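Local coordinates for uncharacterized protein (Staphylococcus aureus subsp. aureus Mu50, PDB 4QPV) that is of unknown function but belongs to the DUF1672 family, whose unusual fold is built from a repeat of a kinked helix followed by three strands, at residues 237-249 with 278-290. Numbering follows the deposited sequence. Where two conformers were deposited one is given.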
# COMPACT_ATOMS: atom_id res chain seq x y z
N THR A 237 -23.82 9.01 -8.11
CA THR A 237 -22.45 9.47 -8.24
C THR A 237 -21.78 8.85 -9.49
O THR A 237 -20.70 9.29 -9.87
CB THR A 237 -21.68 9.20 -6.91
OG1 THR A 237 -22.44 9.79 -5.85
CG2 THR A 237 -20.24 9.78 -6.89
N ILE A 238 -22.43 7.84 -10.14
CA ILE A 238 -21.85 7.19 -11.33
C ILE A 238 -21.52 8.20 -12.45
O ILE A 238 -20.42 8.15 -13.00
CB ILE A 238 -22.68 5.99 -11.87
CG1 ILE A 238 -22.00 5.28 -13.08
CG2 ILE A 238 -24.13 6.38 -12.21
CD1 ILE A 238 -20.66 4.69 -12.83
N ASP A 239 -22.45 9.12 -12.78
CA ASP A 239 -22.21 10.09 -13.85
C ASP A 239 -21.00 10.97 -13.55
O ASP A 239 -20.16 11.16 -14.43
CB ASP A 239 -23.43 10.96 -14.13
CG ASP A 239 -24.45 10.16 -14.88
OD1 ASP A 239 -24.37 10.14 -16.14
OD2 ASP A 239 -25.32 9.55 -14.23
N GLU A 240 -20.87 11.43 -12.30
CA GLU A 240 -19.72 12.26 -11.92
C GLU A 240 -18.40 11.51 -12.07
O GLU A 240 -17.43 12.10 -12.54
CB GLU A 240 -19.89 12.77 -10.48
CG GLU A 240 -20.91 13.90 -10.41
CD GLU A 240 -21.47 14.04 -9.02
OE1 GLU A 240 -22.43 13.30 -8.68
OE2 GLU A 240 -20.90 14.82 -8.23
N MSE A 241 -18.39 10.19 -11.77
CA MSE A 241 -17.20 9.35 -11.90
C MSE A 241 -16.86 9.09 -13.37
O MSE A 241 -15.68 9.14 -13.76
CB MSE A 241 -17.34 8.04 -11.10
CG MSE A 241 -17.28 8.29 -9.57
SE MSE A 241 -15.60 9.17 -9.00
CE MSE A 241 -16.23 10.96 -8.75
N ILE A 242 -17.89 8.91 -14.21
CA ILE A 242 -17.69 8.75 -15.65
C ILE A 242 -17.04 10.03 -16.17
O ILE A 242 -16.09 9.96 -16.93
CB ILE A 242 -19.02 8.44 -16.39
CG1 ILE A 242 -19.47 6.98 -16.12
CG2 ILE A 242 -18.92 8.73 -17.91
CD1 ILE A 242 -20.98 6.70 -16.51
N ASP A 243 -17.53 11.19 -15.71
CA ASP A 243 -17.01 12.47 -16.16
C ASP A 243 -15.57 12.68 -15.69
O ASP A 243 -14.73 13.09 -16.49
CB ASP A 243 -17.91 13.63 -15.72
CG ASP A 243 -17.48 14.95 -16.32
OD1 ASP A 243 -17.48 15.06 -17.57
OD2 ASP A 243 -17.15 15.87 -15.54
N PHE A 244 -15.27 12.36 -14.43
CA PHE A 244 -13.92 12.47 -13.93
C PHE A 244 -12.98 11.53 -14.73
O PHE A 244 -11.90 11.96 -15.09
CB PHE A 244 -13.87 12.20 -12.41
CG PHE A 244 -12.54 12.44 -11.72
CD1 PHE A 244 -11.62 13.35 -12.23
CD2 PHE A 244 -12.24 11.80 -10.52
CE1 PHE A 244 -10.41 13.60 -11.57
CE2 PHE A 244 -11.03 12.04 -9.86
CZ PHE A 244 -10.12 12.94 -10.39
N SER A 245 -13.42 10.28 -15.06
CA SER A 245 -12.59 9.37 -15.88
C SER A 245 -12.26 10.03 -17.24
O SER A 245 -11.11 9.99 -17.68
CB SER A 245 -13.30 8.04 -16.12
OG SER A 245 -12.53 7.25 -17.01
N GLU A 246 -13.26 10.66 -17.86
CA GLU A 246 -13.05 11.35 -19.14
C GLU A 246 -12.03 12.48 -19.00
O GLU A 246 -11.15 12.61 -19.85
CB GLU A 246 -14.38 11.87 -19.72
CG GLU A 246 -15.30 10.73 -20.15
CD GLU A 246 -14.69 9.70 -21.10
OE1 GLU A 246 -14.14 10.11 -22.15
OE2 GLU A 246 -14.72 8.50 -20.77
N VAL A 247 -12.09 13.25 -17.90
CA VAL A 247 -11.13 14.32 -17.60
C VAL A 247 -9.70 13.70 -17.48
O VAL A 247 -8.77 14.17 -18.15
CB VAL A 247 -11.55 15.10 -16.33
CG1 VAL A 247 -10.42 16.01 -15.81
CG2 VAL A 247 -12.81 15.91 -16.59
N LEU A 248 -9.56 12.62 -16.71
CA LEU A 248 -8.28 11.92 -16.50
C LEU A 248 -7.67 11.39 -17.81
O LEU A 248 -6.46 11.57 -18.02
CB LEU A 248 -8.47 10.77 -15.48
CG LEU A 248 -8.78 11.22 -14.06
CD1 LEU A 248 -9.16 10.05 -13.18
CD2 LEU A 248 -7.61 12.00 -13.45
N LYS A 249 -8.49 10.81 -18.71
CA LYS A 249 -8.01 10.30 -20.01
C LYS A 249 -7.34 11.38 -20.85
O LYS A 249 -6.46 11.06 -21.66
CB LYS A 249 -9.15 9.67 -20.83
CG LYS A 249 -9.70 8.38 -20.24
CD LYS A 249 -10.97 7.97 -20.97
CE LYS A 249 -11.66 6.84 -20.25
NZ LYS A 249 -12.85 6.36 -20.99
N LYS A 278 -13.74 -3.88 1.19
CA LYS A 278 -15.00 -4.43 1.72
C LYS A 278 -16.15 -3.42 1.58
O LYS A 278 -17.31 -3.76 1.85
CB LYS A 278 -14.84 -4.87 3.19
CG LYS A 278 -13.77 -5.94 3.42
CD LYS A 278 -14.28 -7.36 3.21
CE LYS A 278 -13.15 -8.35 3.02
NZ LYS A 278 -12.51 -8.22 1.68
N LYS A 279 -15.85 -2.19 1.14
CA LYS A 279 -16.88 -1.16 0.99
C LYS A 279 -17.64 -1.29 -0.32
O LYS A 279 -17.15 -1.90 -1.27
CB LYS A 279 -16.24 0.24 1.08
CG LYS A 279 -15.70 0.58 2.46
CD LYS A 279 -15.40 2.07 2.58
CE LYS A 279 -16.68 2.88 2.60
NZ LYS A 279 -16.42 4.33 2.45
N GLU A 280 -18.84 -0.68 -0.37
CA GLU A 280 -19.66 -0.62 -1.57
C GLU A 280 -19.09 0.49 -2.42
O GLU A 280 -19.00 1.64 -1.96
CB GLU A 280 -21.15 -0.41 -1.25
CG GLU A 280 -22.03 -0.35 -2.49
CD GLU A 280 -23.46 0.06 -2.25
OE1 GLU A 280 -23.72 1.28 -2.14
OE2 GLU A 280 -24.34 -0.83 -2.22
N VAL A 281 -18.63 0.18 -3.62
CA VAL A 281 -18.01 1.22 -4.45
C VAL A 281 -18.58 1.30 -5.83
O VAL A 281 -19.13 0.33 -6.34
CB VAL A 281 -16.45 0.97 -4.57
CG1 VAL A 281 -15.74 1.08 -3.22
CG2 VAL A 281 -16.13 -0.36 -5.26
N ILE A 282 -18.36 2.45 -6.45
CA ILE A 282 -18.52 2.71 -7.87
C ILE A 282 -17.15 2.44 -8.44
O ILE A 282 -16.17 2.92 -7.87
CB ILE A 282 -18.95 4.17 -8.18
CG1 ILE A 282 -20.38 4.46 -7.75
CG2 ILE A 282 -18.73 4.51 -9.67
CD1 ILE A 282 -20.67 5.94 -7.72
N GLU A 283 -17.06 1.72 -9.57
CA GLU A 283 -15.77 1.51 -10.23
C GLU A 283 -15.88 1.95 -11.68
O GLU A 283 -16.81 1.53 -12.37
CB GLU A 283 -15.31 0.06 -10.11
CG GLU A 283 -13.85 -0.15 -10.48
CD GLU A 283 -13.34 -1.57 -10.27
OE1 GLU A 283 -13.83 -2.26 -9.34
OE2 GLU A 283 -12.44 -1.98 -11.03
N VAL A 284 -14.99 2.85 -12.12
CA VAL A 284 -14.94 3.30 -13.52
C VAL A 284 -13.52 3.14 -14.03
O VAL A 284 -12.58 3.68 -13.43
CB VAL A 284 -15.47 4.75 -13.73
CG1 VAL A 284 -15.32 5.18 -15.18
CG2 VAL A 284 -16.93 4.90 -13.28
N GLY A 285 -13.35 2.43 -15.15
CA GLY A 285 -12.04 2.25 -15.75
C GLY A 285 -11.52 3.57 -16.32
O GLY A 285 -12.31 4.37 -16.84
N VAL A 286 -10.21 3.83 -16.17
CA VAL A 286 -9.59 5.02 -16.74
C VAL A 286 -8.68 4.53 -17.90
O VAL A 286 -8.92 4.86 -19.06
CB VAL A 286 -8.84 5.91 -15.71
CG1 VAL A 286 -8.20 7.12 -16.40
CG2 VAL A 286 -9.78 6.36 -14.58
N PHE A 287 -7.67 3.69 -17.56
CA PHE A 287 -6.76 3.08 -18.53
C PHE A 287 -6.73 1.59 -18.31
O PHE A 287 -6.63 1.15 -17.17
CB PHE A 287 -5.33 3.66 -18.42
CG PHE A 287 -5.25 5.16 -18.51
CD1 PHE A 287 -5.73 5.84 -19.63
CD2 PHE A 287 -4.67 5.90 -17.48
CE1 PHE A 287 -5.66 7.23 -19.70
CE2 PHE A 287 -4.60 7.29 -17.56
CZ PHE A 287 -5.10 7.94 -18.67
N ASN A 288 -6.81 0.80 -19.38
CA ASN A 288 -6.76 -0.65 -19.23
C ASN A 288 -5.99 -1.28 -20.38
O ASN A 288 -6.18 -0.91 -21.54
CB ASN A 288 -8.16 -1.26 -19.12
CG ASN A 288 -8.13 -2.64 -18.51
OD1 ASN A 288 -8.13 -3.65 -19.22
ND2 ASN A 288 -8.05 -2.72 -17.19
N HIS A 289 -5.11 -2.24 -20.05
CA HIS A 289 -4.23 -2.88 -21.03
C HIS A 289 -4.44 -4.40 -21.12
O HIS A 289 -3.67 -5.07 -21.81
CB HIS A 289 -2.76 -2.56 -20.67
CG HIS A 289 -2.47 -1.09 -20.63
ND1 HIS A 289 -2.15 -0.38 -21.77
CD2 HIS A 289 -2.51 -0.24 -19.58
CE1 HIS A 289 -1.99 0.87 -21.38
NE2 HIS A 289 -2.19 1.01 -20.07
N GLU A 290 -5.49 -4.95 -20.45
CA GLU A 290 -5.80 -6.39 -20.42
C GLU A 290 -6.20 -6.94 -21.80
O GLU A 290 -6.79 -6.23 -22.61
CB GLU A 290 -6.92 -6.69 -19.41
CG GLU A 290 -6.49 -6.54 -17.95
CD GLU A 290 -7.62 -6.55 -16.93
OE1 GLU A 290 -8.53 -7.40 -17.05
OE2 GLU A 290 -7.56 -5.72 -15.99
O HOH W 1 -13.99 4.71 -18.90
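I282, V284 and V286 of residues 278-290 press against one side of helix 237-249, joining helix to sheet within the kinked-helix-beta-beta-beta fold. Strand 282-285 runs antiparallel to strand 259-265 in a mixed sheet; the axis of helix 237-249 passes 8.5 Å from that of strand 282-285, their directions 28° apart, so successive helical turns meet every second strand residue. The beta-branched residues suit this strand, offering the helix two separate branches. I282 sends CD1 to the backbone N of I238 and to T237 CB, 3.5 Å off, while its CG2 meets I238 CD1 and the CG of selenomethionine M241. With CG1 anti to the backbone N (chi1 -177°) and the chain bent at chi2 (60°), I238 brings CD1 to 3.8 Å from V284 CG2. V284 divides its work: CG2 lies against M241 CB, and CG1 against S245 CB at 3.6 Å. Further along, V286 puts CG1 against L248 CB, the two side chains crossing at about a right angle, and the same CG1 sits over the centre of the F287 ring, 3.7 Å above its plane. With F287 it forms a classic beta bulge opposite V260. Small enough for the closest approach of the two backbones, S245 turns OG anti to its own N and donates to G285 O at 2.9 Å. That carbonyl is gripped twice, since a water held by K249 NZ also donates to it, and the same NZ bridges to E246 OE2 on the carboxylate's syn side.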